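Side-chain contacts in Abbfa_003403 (Acinetobacter baumannii, PDB 4ZXH), which probably builds a peptide as a four-domain nonribosomal peptide synthetase, joining condensation, adenylation, phosphopantetheine-bearing carrier and thioesterase domains in one chain: residues 479-484 against 647-652; 770-775 against 790-795; 972-975 against 979-982; 982-987 against 1056-1061; 1275-1280 against 1288-1293. One frame throughout, in Å; residues are numbered along the deposited sequence.

Interaction 1 of 5, residues 479-484 against 647-652; sequences AQHDLF and FLLSMN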
# COMPACT_ATOMS: atom_id res chain seq x y z
N ALA A 479 27.12 -7.82 38.33
CA ALA A 479 28.43 -7.70 37.68
C ALA A 479 29.59 -7.94 38.65
O ALA A 479 30.75 -7.96 38.24
CB ALA A 479 28.56 -6.34 37.03
N GLN A 480 29.29 -8.13 39.93
CA GLN A 480 30.34 -8.33 40.93
C GLN A 480 30.44 -9.79 41.35
O GLN A 480 31.31 -10.17 42.13
CB GLN A 480 30.10 -7.45 42.15
CG GLN A 480 30.01 -5.99 41.84
CD GLN A 480 29.95 -5.16 43.10
OE1 GLN A 480 29.40 -5.58 44.11
NE2 GLN A 480 30.55 -3.97 43.05
N HIS A 481 29.53 -10.60 40.81
CA HIS A 481 29.53 -12.03 41.06
C HIS A 481 30.67 -12.77 40.37
O HIS A 481 31.35 -12.23 39.50
CB HIS A 481 28.20 -12.64 40.63
CG HIS A 481 27.12 -12.50 41.64
ND1 HIS A 481 26.68 -11.28 42.10
CD2 HIS A 481 26.34 -13.43 42.25
CE1 HIS A 481 25.70 -11.46 42.97
NE2 HIS A 481 25.48 -12.76 43.08
N ASP A 482 30.82 -14.03 40.76
CA ASP A 482 31.93 -14.88 40.37
C ASP A 482 31.44 -16.09 39.58
O ASP A 482 31.02 -17.09 40.15
CB ASP A 482 32.70 -15.33 41.62
CG ASP A 482 33.92 -16.13 41.29
OD1 ASP A 482 34.03 -16.60 40.14
OD2 ASP A 482 34.78 -16.30 42.20
N LEU A 483 31.52 -15.99 38.26
CA LEU A 483 31.07 -17.06 37.39
C LEU A 483 31.77 -18.38 37.67
O LEU A 483 31.13 -19.43 37.71
CB LEU A 483 31.25 -16.66 35.93
CG LEU A 483 30.91 -17.72 34.89
CD1 LEU A 483 29.49 -18.22 35.09
CD2 LEU A 483 31.05 -17.12 33.51
N PHE A 484 33.08 -18.33 37.88
CA PHE A 484 33.88 -19.55 38.05
C PHE A 484 33.45 -20.32 39.29
O PHE A 484 33.28 -21.54 39.25
CB PHE A 484 35.37 -19.21 38.15
CG PHE A 484 36.28 -20.39 37.93
CD1 PHE A 484 35.91 -21.43 37.09
CD2 PHE A 484 37.51 -20.45 38.57
CE1 PHE A 484 36.76 -22.51 36.88
CE2 PHE A 484 38.37 -21.52 38.36
CZ PHE A 484 38.00 -22.55 37.51
N PHE A 647 25.11 -10.54 32.41
CA PHE A 647 24.22 -11.07 31.38
C PHE A 647 23.60 -12.40 31.78
O PHE A 647 22.38 -12.55 31.76
CB PHE A 647 24.98 -11.22 30.07
CG PHE A 647 24.29 -12.11 29.07
CD1 PHE A 647 23.15 -11.68 28.41
CD2 PHE A 647 24.80 -13.37 28.78
CE1 PHE A 647 22.53 -12.49 27.49
CE2 PHE A 647 24.18 -14.18 27.86
CZ PHE A 647 23.04 -13.75 27.22
N LEU A 648 24.45 -13.36 32.14
CA LEU A 648 24.02 -14.71 32.47
C LEU A 648 23.02 -14.73 33.60
O LEU A 648 21.98 -15.40 33.50
CB LEU A 648 25.23 -15.58 32.81
CG LEU A 648 26.03 -15.94 31.56
CD1 LEU A 648 27.36 -16.58 31.89
CD2 LEU A 648 25.19 -16.84 30.69
N LEU A 649 23.31 -14.00 34.68
CA LEU A 649 22.40 -13.95 35.82
C LEU A 649 21.07 -13.30 35.45
O LEU A 649 20.01 -13.75 35.88
CB LEU A 649 23.03 -13.18 36.99
CG LEU A 649 24.18 -13.87 37.72
CD1 LEU A 649 24.64 -13.02 38.87
CD2 LEU A 649 23.75 -15.25 38.20
N SER A 650 21.14 -12.26 34.63
CA SER A 650 19.95 -11.55 34.17
C SER A 650 19.08 -12.51 33.36
O SER A 650 17.86 -12.53 33.48
CB SER A 650 20.34 -10.34 33.32
OG SER A 650 19.35 -9.33 33.34
N MET A 651 19.74 -13.31 32.54
CA MET A 651 19.03 -14.24 31.69
C MET A 651 18.39 -15.32 32.54
O MET A 651 17.27 -15.77 32.23
CB MET A 651 19.98 -14.84 30.65
CG MET A 651 20.08 -13.98 29.40
SD MET A 651 18.47 -13.76 28.54
CE MET A 651 18.54 -12.02 28.32
N ASN A 652 19.06 -15.71 33.62
CA ASN A 652 18.49 -16.74 34.47
C ASN A 652 17.19 -16.33 35.13
O ASN A 652 16.36 -17.20 35.41
CB ASN A 652 19.47 -17.16 35.55
CG ASN A 652 18.93 -18.30 36.39
OD1 ASN A 652 18.73 -19.41 35.89
ND2 ASN A 652 18.64 -18.02 37.67

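Interaction 2 of 5, residues 770-775 against 790-795; sequences VWSSAA and ANTQLY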
# COMPACT_ATOMS: atom_id res chain seq x y z
N VAL A 770 26.15 -9.98 24.24
CA VAL A 770 25.12 -10.94 23.80
C VAL A 770 23.74 -10.31 23.61
O VAL A 770 23.40 -9.90 22.51
CB VAL A 770 25.00 -12.13 24.77
CG1 VAL A 770 24.16 -13.21 24.12
CG2 VAL A 770 26.38 -12.70 25.13
N TRP A 771 22.94 -10.26 24.66
CA TRP A 771 21.65 -9.59 24.57
C TRP A 771 21.59 -8.44 25.56
O TRP A 771 22.26 -8.46 26.60
CB TRP A 771 20.50 -10.57 24.84
CG TRP A 771 20.49 -11.87 24.01
CD1 TRP A 771 20.47 -13.14 24.51
CD2 TRP A 771 20.45 -11.99 22.57
NE1 TRP A 771 20.43 -14.06 23.46
CE2 TRP A 771 20.43 -13.38 22.27
CE3 TRP A 771 20.44 -11.07 21.51
CZ2 TRP A 771 20.40 -13.86 20.96
CZ3 TRP A 771 20.41 -11.56 20.20
CH2 TRP A 771 20.39 -12.94 19.94
N SER A 772 20.78 -7.43 25.25
CA SER A 772 20.59 -6.28 26.14
C SER A 772 19.12 -6.00 26.46
O SER A 772 18.82 -5.34 27.45
CB SER A 772 21.23 -5.02 25.54
OG SER A 772 22.61 -4.95 25.83
N SER A 773 18.21 -6.49 25.62
CA SER A 773 16.79 -6.44 25.95
C SER A 773 16.13 -7.76 25.57
O SER A 773 16.69 -8.55 24.80
CB SER A 773 16.09 -5.27 25.26
OG SER A 773 16.04 -5.44 23.86
N ALA A 774 14.93 -7.97 26.10
CA ALA A 774 14.24 -9.24 25.97
C ALA A 774 12.73 -9.09 26.16
O ALA A 774 12.27 -8.54 27.15
CB ALA A 774 14.80 -10.22 26.97
N ALA A 775 11.98 -9.61 25.19
CA ALA A 775 10.53 -9.53 25.16
C ALA A 775 9.87 -10.92 25.27
O ALA A 775 10.11 -11.79 24.43
CB ALA A 775 10.08 -8.84 23.87
N ALA A 790 19.38 -6.50 33.33
CA ALA A 790 19.80 -5.88 34.58
C ALA A 790 20.97 -4.93 34.36
O ALA A 790 21.94 -5.28 33.68
CB ALA A 790 20.14 -6.92 35.60
N ASN A 791 20.86 -3.74 34.93
CA ASN A 791 21.90 -2.72 34.84
C ASN A 791 22.17 -2.32 33.40
O ASN A 791 23.31 -2.07 32.99
CB ASN A 791 23.17 -3.22 35.52
CG ASN A 791 22.88 -3.84 36.86
OD1 ASN A 791 22.57 -3.14 37.82
ND2 ASN A 791 22.96 -5.16 36.93
N THR A 792 21.09 -2.27 32.63
CA THR A 792 21.13 -1.85 31.25
C THR A 792 20.16 -0.67 31.10
O THR A 792 19.07 -0.67 31.69
CB THR A 792 20.74 -3.00 30.29
OG1 THR A 792 21.57 -4.16 30.54
CG2 THR A 792 20.90 -2.57 28.84
N GLN A 793 20.55 0.35 30.35
CA GLN A 793 19.62 1.42 30.08
C GLN A 793 19.51 1.65 28.58
O GLN A 793 20.51 1.60 27.86
CB GLN A 793 20.03 2.71 30.79
CG GLN A 793 20.25 2.53 32.29
CD GLN A 793 21.68 2.15 32.62
OE1 GLN A 793 22.62 2.79 32.16
NE2 GLN A 793 21.84 1.07 33.40
N LEU A 794 18.28 1.87 28.12
CA LEU A 794 18.04 2.13 26.72
C LEU A 794 17.63 3.58 26.54
O LEU A 794 16.81 4.09 27.29
CB LEU A 794 16.96 1.19 26.19
CG LEU A 794 17.21 -0.29 26.50
CD1 LEU A 794 16.18 -1.16 25.81
CD2 LEU A 794 18.60 -0.68 26.10
N TYR A 795 18.23 4.24 25.55
CA TYR A 795 17.95 5.63 25.25
C TYR A 795 17.71 5.79 23.74
O TYR A 795 18.40 5.15 22.94
CB TYR A 795 19.11 6.54 25.69
CG TYR A 795 19.55 6.41 27.13
CD1 TYR A 795 18.88 7.07 28.16
CD2 TYR A 795 20.67 5.66 27.47
CE1 TYR A 795 19.30 6.95 29.50
CE2 TYR A 795 21.10 5.54 28.79
CZ TYR A 795 20.41 6.19 29.80
OH TYR A 795 20.85 6.05 31.10

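Interaction 3 of 5, residues 972-975 against 979-982; sequences VAPR and EIEL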
# COMPACT_ATOMS: atom_id res chain seq x y z
N VAL A 972 1.17 -4.30 -25.81
CA VAL A 972 0.53 -5.56 -26.15
C VAL A 972 -0.88 -5.29 -26.63
O VAL A 972 -1.65 -4.65 -25.93
CB VAL A 972 0.52 -6.50 -24.96
CG1 VAL A 972 -0.40 -7.70 -25.23
CG2 VAL A 972 1.93 -6.93 -24.65
N ALA A 973 -1.19 -5.75 -27.84
CA ALA A 973 -2.50 -5.54 -28.45
C ALA A 973 -3.55 -6.38 -27.73
O ALA A 973 -3.23 -7.43 -27.20
CB ALA A 973 -2.45 -5.89 -29.92
N PRO A 974 -4.81 -5.91 -27.69
CA PRO A 974 -5.94 -6.64 -27.08
C PRO A 974 -6.12 -8.01 -27.71
O PRO A 974 -5.84 -8.15 -28.88
CB PRO A 974 -7.14 -5.74 -27.36
CG PRO A 974 -6.72 -4.93 -28.53
CD PRO A 974 -5.27 -4.65 -28.30
N ARG A 975 -6.58 -9.01 -26.96
CA ARG A 975 -6.51 -10.39 -27.46
C ARG A 975 -7.88 -11.07 -27.67
O ARG A 975 -7.97 -12.08 -28.37
CB ARG A 975 -5.64 -11.23 -26.52
CG ARG A 975 -4.19 -10.69 -26.38
CD ARG A 975 -3.47 -11.18 -25.11
NE ARG A 975 -4.12 -10.68 -23.90
CZ ARG A 975 -3.78 -11.06 -22.67
NH1 ARG A 975 -2.80 -11.94 -22.50
NH2 ARG A 975 -4.42 -10.56 -21.62
N GLU A 979 -11.14 -7.36 -24.37
CA GLU A 979 -10.04 -6.41 -24.38
C GLU A 979 -10.15 -5.45 -25.58
O GLU A 979 -9.76 -4.29 -25.47
CB GLU A 979 -8.69 -7.15 -24.37
CG GLU A 979 -8.50 -8.03 -23.14
CD GLU A 979 -7.19 -8.80 -23.16
OE1 GLU A 979 -6.52 -8.81 -24.22
OE2 GLU A 979 -6.85 -9.39 -22.12
N ILE A 980 -10.73 -5.90 -26.70
CA ILE A 980 -10.97 -4.99 -27.82
C ILE A 980 -11.92 -3.85 -27.43
O ILE A 980 -11.63 -2.68 -27.70
CB ILE A 980 -11.53 -5.74 -29.05
CG1 ILE A 980 -10.44 -6.65 -29.62
CG2 ILE A 980 -11.99 -4.77 -30.11
CD1 ILE A 980 -10.88 -7.50 -30.80
N GLU A 981 -13.01 -4.17 -26.74
CA GLU A 981 -13.96 -3.15 -26.30
C GLU A 981 -13.37 -2.18 -25.26
O GLU A 981 -13.64 -0.98 -25.30
CB GLU A 981 -15.22 -3.80 -25.73
CG GLU A 981 -16.25 -2.80 -25.23
CD GLU A 981 -17.41 -2.58 -26.19
OE1 GLU A 981 -17.87 -3.56 -26.82
OE2 GLU A 981 -17.85 -1.41 -26.31
N LEU A 982 -12.56 -2.68 -24.34
CA LEU A 982 -11.94 -1.79 -23.35
C LEU A 982 -10.88 -0.90 -23.99
O LEU A 982 -10.77 0.28 -23.65
CB LEU A 982 -11.32 -2.59 -22.21
CG LEU A 982 -12.33 -3.40 -21.37
CD1 LEU A 982 -11.61 -4.36 -20.39
CD2 LEU A 982 -13.28 -2.44 -20.64

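Interaction 4 of 5, residues 982-987 against 1056-1061; sequences LCTTFE and IELRRG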
# COMPACT_ATOMS: atom_id res chain seq x y z
N LEU A 982 -12.56 -2.68 -24.34
CA LEU A 982 -11.94 -1.79 -23.35
C LEU A 982 -10.88 -0.90 -23.99
O LEU A 982 -10.77 0.28 -23.65
CB LEU A 982 -11.32 -2.59 -22.21
CG LEU A 982 -12.33 -3.40 -21.37
CD1 LEU A 982 -11.61 -4.36 -20.39
CD2 LEU A 982 -13.28 -2.44 -20.64
N CYS A 983 -10.10 -1.43 -24.93
CA CYS A 983 -9.08 -0.62 -25.57
C CYS A 983 -9.71 0.52 -26.33
O CYS A 983 -9.36 1.68 -26.12
CB CYS A 983 -8.19 -1.44 -26.50
SG CYS A 983 -6.91 -2.34 -25.67
N THR A 984 -10.65 0.19 -27.21
CA THR A 984 -11.39 1.23 -27.92
C THR A 984 -12.01 2.25 -26.95
O THR A 984 -12.02 3.44 -27.22
CB THR A 984 -12.48 0.61 -28.77
OG1 THR A 984 -11.84 -0.14 -29.80
CG2 THR A 984 -13.27 1.67 -29.43
N THR A 985 -12.50 1.79 -25.80
CA THR A 985 -13.11 2.73 -24.88
C THR A 985 -12.05 3.61 -24.21
O THR A 985 -12.20 4.84 -24.15
CB THR A 985 -13.95 2.02 -23.82
OG1 THR A 985 -15.02 1.32 -24.47
CG2 THR A 985 -14.58 3.02 -22.97
N PHE A 986 -10.96 3.01 -23.74
CA PHE A 986 -9.84 3.82 -23.25
C PHE A 986 -9.37 4.84 -24.27
O PHE A 986 -9.17 6.01 -23.90
CB PHE A 986 -8.65 2.95 -22.87
CG PHE A 986 -8.73 2.38 -21.49
CD1 PHE A 986 -9.96 1.94 -20.98
CD2 PHE A 986 -7.58 2.23 -20.72
CE1 PHE A 986 -10.03 1.37 -19.70
CE2 PHE A 986 -7.64 1.68 -19.45
CZ PHE A 986 -8.87 1.23 -18.94
N GLU A 987 -9.19 4.43 -25.53
CA GLU A 987 -8.64 5.30 -26.59
C GLU A 987 -9.52 6.51 -26.78
O GLU A 987 -9.07 7.68 -26.81
CB GLU A 987 -8.53 4.56 -27.93
CG GLU A 987 -7.31 3.65 -28.05
CD GLU A 987 -7.31 2.80 -29.32
OE1 GLU A 987 -8.21 2.94 -30.19
OE2 GLU A 987 -6.38 1.97 -29.45
N ILE A 1056 -19.56 -2.66 -32.12
CA ILE A 1056 -18.56 -1.89 -31.39
C ILE A 1056 -18.39 -0.57 -32.12
O ILE A 1056 -18.16 -0.55 -33.33
CB ILE A 1056 -17.21 -2.68 -31.26
CG1 ILE A 1056 -16.12 -1.85 -30.60
CG2 ILE A 1056 -16.73 -3.12 -32.59
CD1 ILE A 1056 -16.56 -1.20 -29.32
N GLU A 1057 -18.54 0.55 -31.42
CA GLU A 1057 -18.35 1.83 -32.09
C GLU A 1057 -16.90 2.28 -31.93
O GLU A 1057 -16.50 2.69 -30.85
CB GLU A 1057 -19.32 2.89 -31.56
CG GLU A 1057 -19.26 4.23 -32.31
CD GLU A 1057 -20.52 5.09 -32.14
OE1 GLU A 1057 -21.65 4.58 -32.34
OE2 GLU A 1057 -20.38 6.28 -31.77
N LEU A 1058 -16.11 2.18 -33.01
CA LEU A 1058 -14.69 2.53 -32.99
C LEU A 1058 -14.47 4.05 -33.01
O LEU A 1058 -13.45 4.53 -32.56
CB LEU A 1058 -13.98 1.90 -34.18
CG LEU A 1058 -13.96 0.37 -34.13
CD1 LEU A 1058 -13.36 -0.25 -35.37
CD2 LEU A 1058 -13.19 -0.06 -32.92
N ARG A 1059 -15.42 4.80 -33.55
CA ARG A 1059 -15.29 6.25 -33.59
C ARG A 1059 -16.66 6.92 -33.70
O ARG A 1059 -17.44 6.57 -34.57
CB ARG A 1059 -14.37 6.68 -34.73
CG ARG A 1059 -14.22 8.18 -34.88
CD ARG A 1059 -13.69 8.83 -33.62
NE ARG A 1059 -13.68 10.29 -33.72
CZ ARG A 1059 -13.39 11.12 -32.73
NH1 ARG A 1059 -13.07 10.64 -31.53
NH2 ARG A 1059 -13.42 12.43 -32.93
N ARG A 1060 -16.97 7.85 -32.79
CA ARG A 1060 -18.13 8.73 -32.96
C ARG A 1060 -17.67 9.99 -33.67
O ARG A 1060 -16.89 10.78 -33.13
CB ARG A 1060 -18.79 9.08 -31.63
CG ARG A 1060 -19.98 10.04 -31.73
CD ARG A 1060 -20.72 10.14 -30.39
NE ARG A 1060 -21.14 8.82 -29.90
CZ ARG A 1060 -22.33 8.26 -30.11
NH1 ARG A 1060 -23.27 8.91 -30.79
NH2 ARG A 1060 -22.60 7.06 -29.62
N GLY A 1061 -18.15 10.18 -34.90
CA GLY A 1061 -17.79 11.34 -35.69
C GLY A 1061 -18.92 12.35 -35.70
O GLY A 1061 -19.87 12.23 -34.92

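Interaction 5 of 5, residues 1275-1280 against 1288-1293; sequences GESLGW and LTQVDL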
# COMPACT_ATOMS: atom_id res chain seq x y z
N GLY A 1275 -6.00 -13.91 -59.23
CA GLY A 1275 -6.32 -13.10 -60.40
C GLY A 1275 -6.09 -11.61 -60.17
O GLY A 1275 -5.93 -11.17 -59.02
N GLU A 1276 -6.08 -10.84 -61.25
CA GLU A 1276 -5.85 -9.39 -61.18
C GLU A 1276 -6.79 -8.70 -60.20
O GLU A 1276 -6.39 -7.77 -59.52
CB GLU A 1276 -6.01 -8.73 -62.55
CG GLU A 1276 -4.89 -9.03 -63.55
CD GLU A 1276 -3.50 -8.64 -63.05
OE1 GLU A 1276 -3.39 -7.70 -62.23
OE2 GLU A 1276 -2.52 -9.28 -63.50
N SER A 1277 -8.04 -9.16 -60.15
CA SER A 1277 -9.07 -8.48 -59.38
C SER A 1277 -9.61 -9.33 -58.26
O SER A 1277 -10.75 -9.12 -57.82
CB SER A 1277 -10.21 -8.08 -60.29
OG SER A 1277 -9.70 -7.36 -61.40
N LEU A 1278 -8.83 -10.32 -57.82
CA LEU A 1278 -9.29 -11.33 -56.87
C LEU A 1278 -10.59 -12.02 -57.34
O LEU A 1278 -11.32 -12.60 -56.54
CB LEU A 1278 -9.49 -10.70 -55.48
CG LEU A 1278 -8.31 -9.87 -55.00
CD1 LEU A 1278 -8.52 -9.36 -53.59
CD2 LEU A 1278 -7.03 -10.67 -55.10
N GLY A 1279 -10.86 -11.96 -58.65
CA GLY A 1279 -12.03 -12.62 -59.19
C GLY A 1279 -13.26 -11.74 -59.33
O GLY A 1279 -14.27 -12.18 -59.86
N TRP A 1280 -13.19 -10.48 -58.89
CA TRP A 1280 -14.39 -9.63 -58.91
C TRP A 1280 -14.84 -9.24 -60.31
O TRP A 1280 -15.99 -8.85 -60.51
CB TRP A 1280 -14.18 -8.36 -58.07
CG TRP A 1280 -14.34 -8.64 -56.62
CD1 TRP A 1280 -13.34 -8.87 -55.72
CD2 TRP A 1280 -15.56 -8.77 -55.89
NE1 TRP A 1280 -13.86 -9.11 -54.48
CE2 TRP A 1280 -15.23 -9.06 -54.55
CE3 TRP A 1280 -16.92 -8.65 -56.23
CZ2 TRP A 1280 -16.20 -9.25 -53.55
CZ3 TRP A 1280 -17.89 -8.83 -55.23
CH2 TRP A 1280 -17.51 -9.13 -53.91
N LEU A 1288 -16.53 -0.85 -60.49
CA LEU A 1288 -15.50 -1.24 -59.55
C LEU A 1288 -14.16 -0.52 -59.74
O LEU A 1288 -13.51 -0.66 -60.77
CB LEU A 1288 -15.28 -2.75 -59.62
CG LEU A 1288 -14.22 -3.26 -58.64
CD1 LEU A 1288 -14.76 -4.43 -57.88
CD2 LEU A 1288 -12.97 -3.66 -59.39
N THR A 1289 -13.74 0.21 -58.72
CA THR A 1289 -12.46 0.91 -58.73
C THR A 1289 -11.41 0.12 -57.95
O THR A 1289 -11.65 -0.25 -56.79
CB THR A 1289 -12.61 2.32 -58.11
OG1 THR A 1289 -13.65 3.03 -58.80
CG2 THR A 1289 -11.30 3.10 -58.20
N GLN A 1290 -10.26 -0.16 -58.57
CA GLN A 1290 -9.21 -0.92 -57.89
C GLN A 1290 -7.91 -0.13 -57.61
O GLN A 1290 -7.45 0.65 -58.44
CB GLN A 1290 -8.88 -2.17 -58.70
CG GLN A 1290 -7.95 -3.11 -57.97
CD GLN A 1290 -7.56 -4.32 -58.79
OE1 GLN A 1290 -8.36 -4.83 -59.59
NE2 GLN A 1290 -6.33 -4.80 -58.60
N VAL A 1291 -7.32 -0.35 -56.44
CA VAL A 1291 -6.13 0.39 -56.02
C VAL A 1291 -5.16 -0.61 -55.41
O VAL A 1291 -5.50 -1.30 -54.45
CB VAL A 1291 -6.46 1.52 -54.98
CG1 VAL A 1291 -5.21 2.14 -54.41
CG2 VAL A 1291 -7.33 2.60 -55.59
N ASP A 1292 -3.96 -0.71 -55.97
CA ASP A 1292 -2.97 -1.67 -55.49
C ASP A 1292 -2.00 -1.03 -54.49
O ASP A 1292 -1.27 -0.09 -54.82
CB ASP A 1292 -2.20 -2.28 -56.68
CG ASP A 1292 -3.10 -3.08 -57.63
OD1 ASP A 1292 -4.26 -3.38 -57.26
OD2 ASP A 1292 -2.65 -3.41 -58.76
N LEU A 1293 -1.99 -1.55 -53.27
CA LEU A 1293 -1.25 -0.97 -52.16
C LEU A 1293 -0.27 -1.96 -51.55
O LEU A 1293 -0.56 -3.15 -51.49
CB LEU A 1293 -2.23 -0.49 -51.08
CG LEU A 1293 -3.10 0.70 -51.45
CD1 LEU A 1293 -3.81 1.22 -50.22
CD2 LEU A 1293 -2.22 1.77 -52.03

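Interaction 1 of 5, residues 479-484 against 647-652
H481 and L649 illustrate how a polar ring can serve as an apolar surface. The methyl CD1 of L649 lies over one face of the imidazole, 4.0 Å from the H481 ring centroid and 22° off its normal, a CH-pi contact displaced toward the rim. The methyl is offset toward the CG-CD2 bond: L649 CD1 is 3.8 Å from both CG and CD2 of H481. On the helix, L649 keeps CG beside its own backbone N (chi1 -71°) and then runs straight on (chi2 -177°), which carries CD1 outward to the ring it crosses at about a right angle. The imidazole's rotation is probably steadied by ND1 of H481, which hydrogen-bonds to the carbonyl O of D477.

A second, purely apolar pair lies beside the first. L483 presents the fork of its two methyls to the single methyl CD1 of L648, with CD2 of L483 at 4.1 Å and CD1 of L483 at 4.2 Å from it. The L483 side chain starts off alongside the other segment and comes nearer at its end. D482, at the N-cap between H481 and L483, caps the backbone N of A485 with OD1 and thereby fixes the start of helix 483-494. Around the pairs, I645 touches both H481 and L483, W552 of helix 543-553 packs on L483, and L676 backs L648. The loop and first turn of helix 483-494 thus pack on one face of helix 641-655, in the adenylation domain of the ANL fold.

Interaction 2 of 5, residues 770-775 against 790-795
T792 meets S772 with one branch of its side chain and turns the other back on its own segment. CB of T792 points toward the facing chain and is 4.2 Å from the carbonyl O of S772. One bond further, the methyl CG2 of T792 takes the position anti to the backbone N, and there it reaches 3.7 Å from S772 O and 4.1 Å from S772 CB; I814 of strand 809-816 packs on the same side chain. The hydroxyl OG1 of T792, beside the backbone N (chi1 -54°), makes a weak 3.4 Å hydrogen bond to A790 O. Two sheets of the adenylation domain are brought together here: strand 773-777 belongs to a mixed, largely parallel sheet, whereas strand 792-797 starts a smaller antiparallel one. S772 and S773 form a classic beta bulge opposite Y763. Next to the threonine, L794 reaches across with its CD1, which lies 4.1 Å from CB of S773. The two serine hydroxyls have partners outside the contact: OG of S773 hydrogen-bonds to L785 O, and OG of S772 pairs with OG1 of T768.

Interaction 3 of 5, residues 972-975 against 979-982
R975 and E979 meet across the short connection that leads into helix 977-990, the first helix of the carrier-protein bundle to which phosphopantetheine attaches. The charged interaction is a side-on salt bridge. R975 offers NE and NH2, one to each carboxylate oxygen: NE reaches E979 OE1 at 3.1 Å and 174°, while NH2 reaches E979 OE2 at 2.7 Å. Both oxygens use syn lone pairs, and the guanidinium and carboxylate planes, 18° apart, are nearly coplanar. A bend in the arginine at chi3 brings its head back to the acid, while NH1 is held by OD1 of N1225. R1045 forms a long, weak ion pair with E979 OE2.

The apolar component comes from P974. CB of P974 sits 3.7 Å from CB of E979 and 4.1 Å from CG1 of I980, pressing the ring against the first helical turn. M1081 of helix 1081-1086 touches both P974 and I980, and the hydroxyl of Y1194 hydrogen-bonds to P974 O, so that the linker also borders the thioesterase region.

A backbone bond completes the grip: E979 OE1, already held by NE, accepts R975 N at 2.7 Å on its anti side, 22° out of the carboxylate plane.

Interaction 4 of 5, residues 982-987 against 1056-1061
T984 and L1058 meet where a helix rests against the margin of a neighbouring domain. In the first shell, CD2 of L1058 approaches both branches of the threonine, 3.4 Å from OG1 and 3.9 Å from CG2 of T984, and the two side chains cross at about a right angle. CG2 of T984 serves two further partners: the carbonyl O of E1057 at 3.7 Å and, more loosely, CD1 of I1056 at 4.4 Å. The contact is thus van der Waals packing built around one small residue.

The torsions explain this division. T984 places CG2 anti to its backbone N and OG1 beside that N (chi1 -66°); OG1 then makes a weak hydrogen bond to I980 O, one turn back in the helix. L1058 holds CG beside its own backbone N, and its chi2 of 175° sends CD1 straight on and leaves CD2, the other branch, to meet T984.

Further out, polar groups hold the surroundings in place. NE2 of Q988 hydrogen-bonds to L1058 O and so ties the helix to the corner of the chain. L1058 and R1059 form a classic beta bulge opposite L1093, while E1057 is held through OE1 by a salt bridge to NE of R1094. E987 OE2 pairs with NH2 of R1085 and also accepts V995 N.

Helix 977-990 of the carrier domain lies between its partners 1008-1022 and 1037-1046 on the bundle side and, on the thioesterase side, helix 1081-1086 and strand 1055-1057, an outermost strand of the seven-stranded sheet.

Interaction 5 of 5, residues 1275-1280 against 1288-1293
W1280 and L1288 form the enclosed end of a contact that opens to solvent at its other end. CD1 of L1288 rests 4.0 Å from CB of W1280, so the leucine meets the root of the tryptophan while the indole leads away into the protein. There NE1 of W1280 hydrogen-bonds to T1165 O and the ring stands edge-to-face with Y1144.

Toward the surface, packing gives way to polar bonds around Q1290. Its chain is fully extended from the strand (chi1 -172°), carrying the amide to the turn formed by G1275 to L1278. NE2 of Q1290 donates to E1276 O at 3.1 Å and 144°, the acceptor tilted from the amide plane, and to OD1 of D1292 at 2.8 Å and 160°, close to that plane and onto a syn lone pair. The hydroxyl OG of S1277 adds a weak 3.4 Å bond to Q1290 OE1. The E1276 side chain is exposed and poorly ordered.

Strand 1288-1293 is an outermost strand of the thioesterase's alpha/beta-hydrolase sheet. One amide bridges loop and strand, and K1266, whose NZ also hydrogen-bonds to E1276 O, would probably ease the accumulation of acceptors and negative charge beside D1292.

Overall arrangement
Read from the N terminus, the contacts follow one another without nesting. Interaction 1 closes the longest loop, some 160 residues of the adenylation domain. Interaction 2 then closes a 14-residue connection between two sheets of that domain, and the two touch where S650 OG meets A790 N. Interaction 3 lies on the other side of the chain's centre, about 72 Å from interaction 1 between centres, and closes the tight entry to the carrier's first helix. Interaction 4 starts on the same helix, shares L982 with interaction 3, and spans the carrier bundle to reach the thioesterase sheet. Interaction 5 closes a small loop at that sheet's other outermost strand, about 31 Å from interaction 4 between centres.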